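Local coordinates for protein monosaccharide-transporting ATPase (Actinobacillus succinogenes, PDB 5DTE) that probably serves as the periplasmic sugar-binding component of an ABC transporter, and holds D-allose between its two lobes in this crystal form, at residues G141-A152 with K263-L271; N218-I229 with V244-A255. All blocks are in the same frame, centred on the assembly; numbering follows the deposited sequence.

Interaction 1 of 2, residues G141-A152 with K263-L271; sequences GGYLEAKNLAEA and KMQNTIDQL. With ALL (beta-D-allopyranose), chain E.
In the lobe of this periplasmic sugar-binding protein that carries helix 138-152, one side of that helix packs on segment 263-271, which runs beside strand 245-247 and includes strand 267-269. Asn-148 and Gln-265 meet across the contact through their amides. Gln-265 NE2 donates to Asn-148 OD1 at 2.9 Å. The bond is nearly straight, 166° at the hydrogen, and the acceptor lies close to the plane of the Gln-265 amide. A bend at chi2 (64°) brings that amide alongside the helix, where it lies against Ala-152 CB. Asn-148 OD1 also has Asn-266 ND2 3.3 Å away. The other end of the Asn-266 amide, OD1, faces the aliphatic part of Glu-145. Beyond it, Glu-145 OE2 is hydrogen-bonded to Ser-247 OG of strand 245-247. Ile-268 supplies the apolar end. Its CG1 sits 3.8 Å from Glu-145 CB, and its CD1 packs near Leu-144 CB. Two residues on, Gln-270 belongs to the allose pocket. Helix and strand run roughly antiparallel, 144° between their directions. This is helix-on-strand packing in an alpha/beta lobe of the type I periplasmic binding protein fold.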
loop_
_atom_site.group_PDB
_atom_site.type_symbol
_atom_site.label_atom_id
_atom_site.label_comp_id
_atom_site.label_asym_id
_atom_site.label_seq_id
_atom_site.Cartn_x
_atom_site.Cartn_y
_atom_site.Cartn_z
ATOM N N GLY A 141 -1.442 -8.934 5.476
ATOM C CA GLY A 141 -1.640 -7.662 6.137
ATOM C C GLY A 141 -3.098 -7.409 6.456
ATOM O O GLY A 141 -3.422 -7.031 7.583
ATOM N N GLY A 142 -3.970 -7.621 5.464
ATOM C CA GLY A 142 -5.408 -7.502 5.646
ATOM C C GLY A 142 -5.997 -8.566 6.573
ATOM O O GLY A 142 -6.846 -8.276 7.432
ATOM N N TYR A 143 -5.564 -9.810 6.400
ATOM C CA TYR A 143 -5.949 -10.859 7.326
ATOM C C TYR A 143 -5.612 -10.446 8.748
ATOM O O TYR A 143 -6.472 -10.440 9.616
ATOM C CB TYR A 143 -5.252 -12.173 6.989
ATOM C CG TYR A 143 -5.528 -13.294 7.983
ATOM C CD1 TYR A 143 -6.689 -14.063 7.892
ATOM C CD2 TYR A 143 -4.626 -13.585 9.013
ATOM C CE1 TYR A 143 -6.943 -15.082 8.787
ATOM C CE2 TYR A 143 -4.877 -14.609 9.917
ATOM C CZ TYR A 143 -6.034 -15.353 9.797
ATOM O OH TYR A 143 -6.287 -16.373 10.690
ATOM N N LEU A 144 -4.359 -10.089 8.987
ATOM C CA LEU A 144 -3.974 -9.629 10.315
ATOM C C LEU A 144 -4.811 -8.427 10.769
ATOM O O LEU A 144 -5.160 -8.337 11.933
ATOM C CB LEU A 144 -2.485 -9.277 10.357
ATOM C CG LEU A 144 -1.443 -10.401 10.456
ATOM C CD1 LEU A 144 -0.071 -9.927 9.957
ATOM C CD2 LEU A 144 -1.333 -10.911 11.881
ATOM N N GLU A 145 -5.140 -7.520 9.849
ATOM C CA GLU A 145 -5.850 -6.289 10.192
ATOM C C GLU A 145 -7.327 -6.545 10.451
ATOM O O GLU A 145 -7.921 -5.937 11.341
ATOM C CB GLU A 145 -5.701 -5.235 9.079
ATOM C CG GLU A 145 -6.582 -3.971 9.277
ATOM C CD GLU A 145 -6.748 -3.115 8.019
ATOM O OE1 GLU A 145 -5.840 -3.070 7.159
ATOM O OE2 GLU A 145 -7.797 -2.464 7.890
ATOM N N ALA A 146 -7.934 -7.425 9.665
ATOM C CA ALA A 146 -9.344 -7.735 9.872
ATOM C C ALA A 146 -9.508 -8.488 11.183
ATOM O O ALA A 146 -10.402 -8.209 11.981
ATOM C CB ALA A 146 -9.890 -8.549 8.714
ATOM N N LYS A 147 -8.597 -9.426 11.396
ATOM C CA LYS A 147 -8.638 -10.309 12.546
ATOM C C LYS A 147 -8.620 -9.518 13.833
ATOM O O LYS A 147 -9.290 -9.888 14.795
ATOM C CB LYS A 147 -7.468 -11.296 12.511
ATOM C CG LYS A 147 -7.716 -12.551 13.327
ATOM C CD LYS A 147 -6.846 -13.705 12.859
ATOM C CE LYS A 147 -7.020 -14.914 13.760
ATOM N NZ LYS A 147 -8.421 -15.022 14.250
ATOM N N ASN A 148 -7.874 -8.422 13.840
ATOM C CA ASN A 148 -7.726 -7.595 15.027
ATOM C C ASN A 148 -9.015 -6.839 15.352
ATOM O O ASN A 148 -9.417 -6.735 16.513
ATOM C CB ASN A 148 -6.565 -6.626 14.829
ATOM C CG ASN A 148 -6.209 -5.864 16.087
ATOM O OD1 ASN A 148 -6.614 -4.713 16.266
ATOM N ND2 ASN A 148 -5.426 -6.495 16.962
ATOM N N LEU A 149 -9.668 -6.333 14.311
ATOM C CA LEU A 149 -10.941 -5.629 14.433
ATOM C C LEU A 149 -12.090 -6.586 14.760
ATOM O O LEU A 149 -13.014 -6.224 15.495
ATOM C CB LEU A 149 -11.243 -4.876 13.134
ATOM C CG LEU A 149 -12.604 -4.200 12.933
ATOM C CD1 LEU A 149 -12.665 -2.869 13.681
ATOM C CD2 LEU A 149 -12.924 -4.033 11.438
ATOM N N ALA A 150 -12.040 -7.794 14.196
ATOM C CA ALA A 150 -13.038 -8.826 14.491
ATOM C C ALA A 150 -13.076 -9.090 15.974
ATOM O O ALA A 150 -14.135 -9.044 16.591
ATOM C CB ALA A 150 -12.741 -10.103 13.741
ATOM N N GLU A 151 -11.899 -9.342 16.537
ATOM C CA GLU A 151 -11.719 -9.466 17.980
ATOM C C GLU A 151 -12.159 -8.217 18.748
ATOM O O GLU A 151 -12.829 -8.323 19.775
ATOM C CB GLU A 151 -10.259 -9.787 18.285
ATOM C CG GLU A 151 -9.824 -11.127 17.715
ATOM C CD GLU A 151 -10.211 -12.299 18.602
ATOM O OE1 GLU A 151 -10.782 -13.288 18.079
ATOM O OE2 GLU A 151 -9.928 -12.233 19.822
ATOM N N ALA A 152 -11.801 -7.042 18.236
ATOM C CA ALA A 152 -12.135 -5.760 18.875
ATOM C C ALA A 152 -13.638 -5.476 18.999
ATOM O O ALA A 152 -14.075 -4.904 20.000
ATOM C CB ALA A 152 -11.466 -4.622 18.124
ATOM N N LYS A 263 -9.584 6.804 18.334
ATOM C CA LYS A 263 -10.456 7.068 17.188
ATOM C C LYS A 263 -10.406 5.904 16.179
ATOM O O LYS A 263 -11.373 5.660 15.443
ATOM C CB LYS A 263 -10.063 8.378 16.502
ATOM C CG LYS A 263 -10.273 9.650 17.325
ATOM C CD LYS A 263 -10.230 10.912 16.435
ATOM C CE LYS A 263 -10.430 12.207 17.223
ATOM N NZ LYS A 263 -11.737 12.303 17.957
ATOM N N MET A 264 -9.272 5.199 16.155
ATOM C CA MET A 264 -9.099 3.989 15.346
ATOM C C MET A 264 -8.721 2.767 16.177
ATOM O O MET A 264 -8.122 2.882 17.242
ATOM C CB MET A 264 -8.028 4.195 14.282
ATOM C CG MET A 264 -8.472 4.985 13.071
ATOM S SD MET A 264 -7.369 4.527 11.736
ATOM C CE MET A 264 -7.252 6.093 10.906
ATOM N N GLN A 265 -9.065 1.589 15.669
ATOM C CA GLN A 265 -8.723 0.346 16.332
ATOM C C GLN A 265 -7.293 -0.047 16.018
ATOM O O GLN A 265 -6.484 -0.271 16.917
ATOM C CB GLN A 265 -9.664 -0.766 15.908
ATOM C CG GLN A 265 -9.146 -2.136 16.284
ATOM C CD GLN A 265 -9.051 -2.317 17.783
ATOM O OE1 GLN A 265 -9.843 -1.745 18.546
ATOM N NE2 GLN A 265 -8.079 -3.115 18.217
ATOM N N ASN A 266 -6.990 -0.121 14.728
ATOM C CA ASN A 266 -5.650 -0.443 14.277
ATOM C C ASN A 266 -5.388 0.043 12.871
ATOM O O ASN A 266 -6.316 0.344 12.123
ATOM C CB ASN A 266 -5.430 -1.947 14.329
ATOM C CG ASN A 266 -6.104 -2.664 13.182
ATOM O OD1 ASN A 266 -5.531 -2.808 12.094
ATOM N ND2 ASN A 266 -7.328 -3.115 13.412
ATOM N N THR A 267 -4.108 0.105 12.518
ATOM C CA THR A 267 -3.668 0.220 11.128
ATOM C C THR A 267 -2.499 -0.721 11.012
ATOM O O THR A 267 -1.988 -1.167 12.038
ATOM C CB THR A 267 -3.254 1.646 10.755
ATOM O OG1 THR A 267 -3.160 1.763 9.331
ATOM C CG2 THR A 267 -1.920 1.990 11.369
ATOM N N ILE A 268 -2.091 -1.057 9.789
ATOM C CA ILE A 268 -0.907 -1.910 9.589
ATOM C C ILE A 268 0.252 -1.055 9.107
ATOM O O ILE A 268 0.161 -0.462 8.032
ATOM C CB ILE A 268 -1.155 -3.042 8.566
ATOM C CG1 ILE A 268 -2.057 -4.141 9.143
ATOM C CG2 ILE A 268 0.167 -3.657 8.105
ATOM C CD1 ILE A 268 -1.312 -5.230 9.937
ATOM N N ASP A 269 1.317 -0.956 9.910
ATOM C CA ASP A 269 2.507 -0.243 9.474
ATOM C C ASP A 269 3.227 -1.123 8.474
ATOM O O ASP A 269 3.711 -2.212 8.791
ATOM C CB ASP A 269 3.437 0.138 10.636
ATOM C CG ASP A 269 4.576 1.086 10.193
ATOM O OD1 ASP A 269 4.511 1.630 9.064
ATOM O OD2 ASP A 269 5.530 1.302 10.978
ATOM N N GLN A 270 3.275 -0.616 7.255
ATOM C CA GLN A 270 3.811 -1.315 6.107
ATOM C C GLN A 270 5.317 -1.104 6.016
ATOM O O GLN A 270 5.987 -1.708 5.179
ATOM C CB GLN A 270 3.107 -0.797 4.861
ATOM C CG GLN A 270 3.337 -1.580 3.649
ATOM C CD GLN A 270 2.603 -1.004 2.495
ATOM O OE1 GLN A 270 1.886 -0.026 2.652
ATOM N NE2 GLN A 270 2.775 -1.594 1.313
ATOM N N LEU A 271 5.829 -0.231 6.887
ATOM C CA LEU A 271 7.244 0.141 6.914
ATOM C C LEU A 271 7.738 0.684 5.566
ATOM O O LEU A 271 8.638 0.108 4.933
ATOM C CB LEU A 271 8.076 -1.062 7.355
ATOM C CG LEU A 271 7.561 -1.556 8.704
ATOM C CD1 LEU A 271 8.298 -2.782 9.133
ATOM C CD2 LEU A 271 7.735 -0.461 9.726
HETATM C C1 ALL E . -0.992 0.969 -2.253
HETATM C C2 ALL E . 0.047 1.156 -1.164
HETATM C C3 ALL E . -0.411 2.079 -0.097
HETATM C C4 ALL E . -1.019 3.333 -0.644
HETATM C C5 ALL E . -2.156 2.941 -1.572
HETATM C C6 ALL E . -2.982 4.096 -2.037
HETATM O O1 ALL E . -0.467 0.306 -3.337
HETATM O O2 ALL E . 0.290 -0.136 -0.566
HETATM O O3 ALL E . -1.432 1.402 0.700
HETATM O O4 ALL E . -1.504 4.155 0.429
HETATM O O5 ALL E . -1.557 2.271 -2.718
HETATM O O6 ALL E . -2.240 4.853 -2.969
#

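Interaction 2 of 2, residues N218-I229 with V244-A255; sequences NGIFAANDNMAI and VLVSGYDGIPLA. With ALL (beta-D-allopyranose), chain E.
Asp-225 and the turn 249-252 make the polar centre of this contact. Asp-225 OD2 accepts from Ile-252 N at 2.7 Å, and more weakly from the bent N-H of Gly-251. Ile-252 N points almost straight down the C-O bond of OD2. The carboxylate thus ties the start of helix 225-237 to the turn that presents Asp-250. Ile-252 is the N-cap residue of helix 253-261, so the carboxylate also meets the start of that helix. Asp-225 N donates to Tyr-249 O at 2.6 Å. Asp-250 takes O3 of the allose on OD1 at 2.6 Å. Its OD2 accepts from O4, at a modelled distance too short to be taken literally. Asn-224, also in the pocket, caps helix 225-237: its OD1 accepts from Met-227 N at 3.0 Å. Behind the site, strands 219-222 and 245-247 run parallel, 12° apart. Four backbone bonds link them, from Asn-218 O with Leu-245 N through to Ala-222 N with Ser-247 O. On one sheet face Ile-220 and Val-246 lie side by side. Ala-228 CB packs 4.0 Å from Val-246 CG1 and also meets Gly-248 CA. Farther out, Ile-229 CD1 meets Leu-254 CG at 3.8 Å, joining the two helices. The strands and helix 225-237 form a parallel beta-alpha-beta unit; the turn after it brings Asp-250 to the sugar at the C-terminal ends of the strands.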
loop_
_atom_site.group_PDB
_atom_site.type_symbol
_atom_site.label_atom_id
_atom_site.label_comp_id
_atom_site.label_asym_id
_atom_site.label_seq_id
_atom_site.Cartn_x
_atom_site.Cartn_y
_atom_site.Cartn_z
ATOM N N ASN A 218 -21.047 -1.960 13.019
ATOM C CA ASN A 218 -20.281 -1.651 14.231
ATOM C C ASN A 218 -18.770 -1.733 14.012
ATOM O O ASN A 218 -17.993 -1.549 14.953
ATOM C CB ASN A 218 -20.687 -2.586 15.395
ATOM C CG ASN A 218 -20.246 -4.057 15.193
ATOM O OD1 ASN A 218 -20.013 -4.521 14.075
ATOM N ND2 ASN A 218 -20.151 -4.792 16.296
ATOM N N GLY A 219 -18.368 -2.003 12.768
ATOM C CA GLY A 219 -16.964 -2.152 12.402
ATOM C C GLY A 219 -16.663 -1.867 10.933
ATOM O O GLY A 219 -17.377 -2.340 10.038
ATOM N N ILE A 220 -15.606 -1.095 10.674
ATOM C CA ILE A 220 -15.236 -0.745 9.299
ATOM C C ILE A 220 -13.797 -1.085 8.922
ATOM O O ILE A 220 -12.833 -0.523 9.452
ATOM C CB ILE A 220 -15.434 0.748 9.011
ATOM C CG1 ILE A 220 -16.902 1.142 9.182
ATOM C CG2 ILE A 220 -14.973 1.049 7.603
ATOM C CD1 ILE A 220 -17.133 2.596 9.051
ATOM N N PHE A 221 -13.665 -2.008 7.982
ATOM C CA PHE A 221 -12.380 -2.380 7.464
ATOM C C PHE A 221 -12.108 -1.520 6.260
ATOM O O PHE A 221 -12.874 -1.559 5.295
ATOM C CB PHE A 221 -12.366 -3.852 7.096
ATOM C CG PHE A 221 -11.092 -4.305 6.456
ATOM C CD1 PHE A 221 -10.054 -4.786 7.225
ATOM C CD2 PHE A 221 -10.931 -4.260 5.085
ATOM C CE1 PHE A 221 -8.880 -5.212 6.637
ATOM C CE2 PHE A 221 -9.757 -4.678 4.497
ATOM C CZ PHE A 221 -8.734 -5.157 5.270
ATOM N N ALA A 222 -11.028 -0.739 6.325
ATOM C CA ALA A 222 -10.576 0.082 5.198
ATOM C C ALA A 222 -9.178 -0.340 4.680
ATOM O O ALA A 222 -8.210 -0.422 5.449
ATOM C CB ALA A 222 -10.569 1.540 5.595
ATOM N N ALA A 223 -9.077 -0.575 3.375
ATOM C CA ALA A 223 -7.858 -1.117 2.754
ATOM C C ALA A 223 -6.658 -0.139 2.591
ATOM O O ALA A 223 -5.582 -0.595 2.152
ATOM C CB ALA A 223 -8.221 -1.729 1.379
ATOM N N ASN A 224 -6.861 1.165 2.841
ATOM C CA ASN A 224 -5.783 2.026 3.278
ATOM C C ASN A 224 -6.082 3.037 4.330
ATOM O O ASN A 224 -7.223 3.316 4.633
ATOM C CB ASN A 224 -5.058 2.680 2.078
ATOM C CG ASN A 224 -5.687 3.963 1.580
ATOM O OD1 ASN A 224 -6.208 4.793 2.307
ATOM N ND2 ASN A 224 -5.385 4.227 0.351
ATOM N N ASP A 225 -4.989 3.578 4.853
ATOM C CA ASP A 225 -5.013 4.549 5.905
ATOM C C ASP A 225 -5.822 5.806 5.595
ATOM O O ASP A 225 -6.445 6.368 6.499
ATOM C CB ASP A 225 -3.593 4.939 6.256
ATOM C CG ASP A 225 -3.172 4.352 7.566
ATOM O OD1 ASP A 225 -4.043 3.724 8.210
ATOM O OD2 ASP A 225 -2.006 4.530 7.963
ATOM N N ASN A 226 -5.784 6.293 4.358
ATOM C CA ASN A 226 -6.612 7.444 3.999
ATOM C C ASN A 226 -8.111 7.154 4.121
ATOM O O ASN A 226 -8.833 7.938 4.734
ATOM C CB ASN A 226 -6.291 7.930 2.581
ATOM C CG ASN A 226 -5.015 8.721 2.523
ATOM O OD1 ASN A 226 -4.625 9.339 3.511
ATOM N ND2 ASN A 226 -4.346 8.705 1.373
ATOM N N MET A 227 -8.584 6.044 3.551
ATOM C CA MET A 227 -10.020 5.742 3.615
ATOM C C MET A 227 -10.496 5.483 5.070
ATOM O O MET A 227 -11.663 5.735 5.408
ATOM C CB MET A 227 -10.359 4.551 2.711
ATOM C CG MET A 227 -9.966 4.766 1.262
ATOM S SD MET A 227 -10.435 3.451 0.122
ATOM C CE MET A 227 -9.316 2.145 0.589
ATOM N N ALA A 228 -9.593 4.997 5.924
ATOM C CA ALA A 228 -9.891 4.804 7.346
ATOM C C ALA A 228 -10.191 6.129 8.037
ATOM O O ALA A 228 -11.095 6.230 8.865
ATOM C CB ALA A 228 -8.729 4.104 8.040
ATOM N N ILE A 229 -9.410 7.143 7.688
ATOM C CA ILE A 229 -9.562 8.487 8.230
ATOM C C ILE A 229 -10.862 9.107 7.773
ATOM O O ILE A 229 -11.556 9.770 8.543
ATOM C CB ILE A 229 -8.389 9.384 7.802
ATOM C CG1 ILE A 229 -7.083 8.864 8.425
ATOM C CG2 ILE A 229 -8.671 10.859 8.131
ATOM C CD1 ILE A 229 -6.871 9.302 9.845
ATOM N N VAL A 244 -18.701 2.348 16.419
ATOM C CA VAL A 244 -18.178 1.631 15.255
ATOM C C VAL A 244 -16.656 1.738 15.252
ATOM O O VAL A 244 -16.095 2.834 15.332
ATOM C CB VAL A 244 -18.739 2.172 13.901
ATOM C CG1 VAL A 244 -18.199 1.358 12.747
ATOM C CG2 VAL A 244 -20.257 2.158 13.882
ATOM N N LEU A 245 -15.990 0.598 15.173
ATOM C CA LEU A 245 -14.535 0.585 15.190
ATOM C C LEU A 245 -13.977 0.426 13.778
ATOM O O LEU A 245 -14.470 -0.368 12.981
ATOM C CB LEU A 245 -14.023 -0.526 16.104
ATOM C CG LEU A 245 -14.695 -0.557 17.476
ATOM C CD1 LEU A 245 -14.136 -1.698 18.344
ATOM C CD2 LEU A 245 -14.555 0.796 18.152
ATOM N N VAL A 246 -12.937 1.194 13.484
ATOM C CA VAL A 246 -12.387 1.292 12.143
ATOM C C VAL A 246 -10.943 0.764 12.142
ATOM O O VAL A 246 -10.196 0.999 13.094
ATOM C CB VAL A 246 -12.479 2.771 11.647
ATOM C CG1 VAL A 246 -11.876 2.976 10.251
ATOM C CG2 VAL A 246 -13.935 3.240 11.693
ATOM N N SER A 247 -10.579 0.016 11.100
ATOM C CA SER A 247 -9.188 -0.379 10.880
ATOM C C SER A 247 -8.676 0.167 9.542
ATOM O O SER A 247 -9.423 0.238 8.555
ATOM C CB SER A 247 -9.043 -1.901 10.923
ATOM O OG SER A 247 -9.937 -2.510 10.013
ATOM N N GLY A 248 -7.401 0.555 9.516
ATOM C CA GLY A 248 -6.786 1.083 8.312
ATOM C C GLY A 248 -5.529 0.337 7.927
ATOM O O GLY A 248 -5.221 -0.713 8.487
ATOM N N TYR A 249 -4.783 0.897 6.980
ATOM C CA TYR A 249 -3.633 0.195 6.404
ATOM C C TYR A 249 -2.642 1.164 5.785
ATOM O O TYR A 249 -3.017 1.865 4.855
ATOM C CB TYR A 249 -4.098 -0.796 5.342
ATOM C CG TYR A 249 -3.087 -1.853 4.989
ATOM C CD1 TYR A 249 -3.259 -3.172 5.417
ATOM C CD2 TYR A 249 -1.964 -1.549 4.227
ATOM C CE1 TYR A 249 -2.338 -4.160 5.101
ATOM C CE2 TYR A 249 -1.026 -2.539 3.903
ATOM C CZ TYR A 249 -1.227 -3.842 4.340
ATOM O OH TYR A 249 -0.317 -4.824 4.026
ATOM N N ASP A 250 -1.420 1.190 6.342
ATOM C CA ASP A 250 -0.207 1.875 5.841
ATOM C C ASP A 250 0.652 2.352 7.021
ATOM O O ASP A 250 1.890 2.302 6.979
ATOM C CB ASP A 250 -0.503 3.081 4.930
ATOM C CG ASP A 250 -0.844 2.678 3.506
ATOM O OD1 ASP A 250 -0.758 1.478 3.189
ATOM O OD2 ASP A 250 -1.221 3.560 2.712
ATOM N N GLY A 251 -0.016 2.845 8.059
ATOM C CA GLY A 251 0.664 3.366 9.230
ATOM C C GLY A 251 1.124 4.816 9.166
ATOM O O GLY A 251 2.114 5.174 9.812
ATOM N N ILE A 252 0.418 5.656 8.410
ATOM C CA ILE A 252 0.801 7.070 8.290
ATOM C C ILE A 252 0.682 7.722 9.674
ATOM O O ILE A 252 -0.039 7.213 10.538
ATOM C CB ILE A 252 -0.062 7.851 7.213
ATOM C CG1 ILE A 252 -1.544 7.925 7.579
ATOM C CG2 ILE A 252 0.056 7.218 5.831
ATOM C CD1 ILE A 252 -2.387 8.499 6.470
ATOM N N PRO A 253 1.431 8.807 9.913
ATOM C CA PRO A 253 1.402 9.530 11.187
ATOM C C PRO A 253 0.001 9.803 11.736
ATOM O O PRO A 253 -0.279 9.445 12.878
ATOM C CB PRO A 253 2.111 10.853 10.860
ATOM C CG PRO A 253 2.683 10.697 9.468
ATOM C CD PRO A 253 2.544 9.264 9.073
ATOM N N LEU A 254 -0.863 10.416 10.940
ATOM C CA LEU A 254 -2.206 10.777 11.396
ATOM C C LEU A 254 -3.077 9.565 11.812
ATOM O O LEU A 254 -3.809 9.626 12.805
ATOM C CB LEU A 254 -2.913 11.583 10.302
ATOM C CG LEU A 254 -4.325 12.057 10.623
ATOM C CD1 LEU A 254 -4.335 12.934 11.864
ATOM C CD2 LEU A 254 -4.938 12.747 9.411
ATOM N N ALA A 255 -3.008 8.478 11.044
ATOM C CA ALA A 255 -3.653 7.219 11.416
ATOM C C ALA A 255 -3.130 6.716 12.764
ATOM O O ALA A 255 -3.898 6.342 13.649
ATOM C CB ALA A 255 -3.421 6.179 10.342
HETATM C C1 ALL E . -0.992 0.969 -2.253
HETATM C C2 ALL E . 0.047 1.156 -1.164
HETATM C C3 ALL E . -0.411 2.079 -0.097
HETATM C C4 ALL E . -1.019 3.333 -0.644
HETATM C C5 ALL E . -2.156 2.941 -1.572
HETATM C C6 ALL E . -2.982 4.096 -2.037
HETATM O O1 ALL E . -0.467 0.306 -3.337
HETATM O O2 ALL E . 0.290 -0.136 -0.566
HETATM O O3 ALL E . -1.432 1.402 0.700
HETATM O O4 ALL E . -1.504 4.155 0.429
HETATM O O5 ALL E . -1.557 2.271 -2.718
HETATM O O6 ALL E . -2.240 4.853 -2.969
#

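Overall arrangement
Both interactions belong to the same lobe, with centres about 8 Å apart. Interaction 2 is the more deeply buried. It combines regular parallel sheet bonding with a buried carboxylate that grips a turn. Interaction 1 is smaller and only partly buried, and it rests on side-chain amides and aliphatic packing of helix on strand. The two are sewn together. Thr-267 OG1 lies very close to Asp-225 OD1, a probable hydrogen bond, and Asn-266 O probably accepts from Gly-248 N. Segment 263-271 therefore borders strand 245-247 and its following turn. It ends near pocket residue Gln-270, whereas interaction 2 bonds the sugar directly through Asp-250.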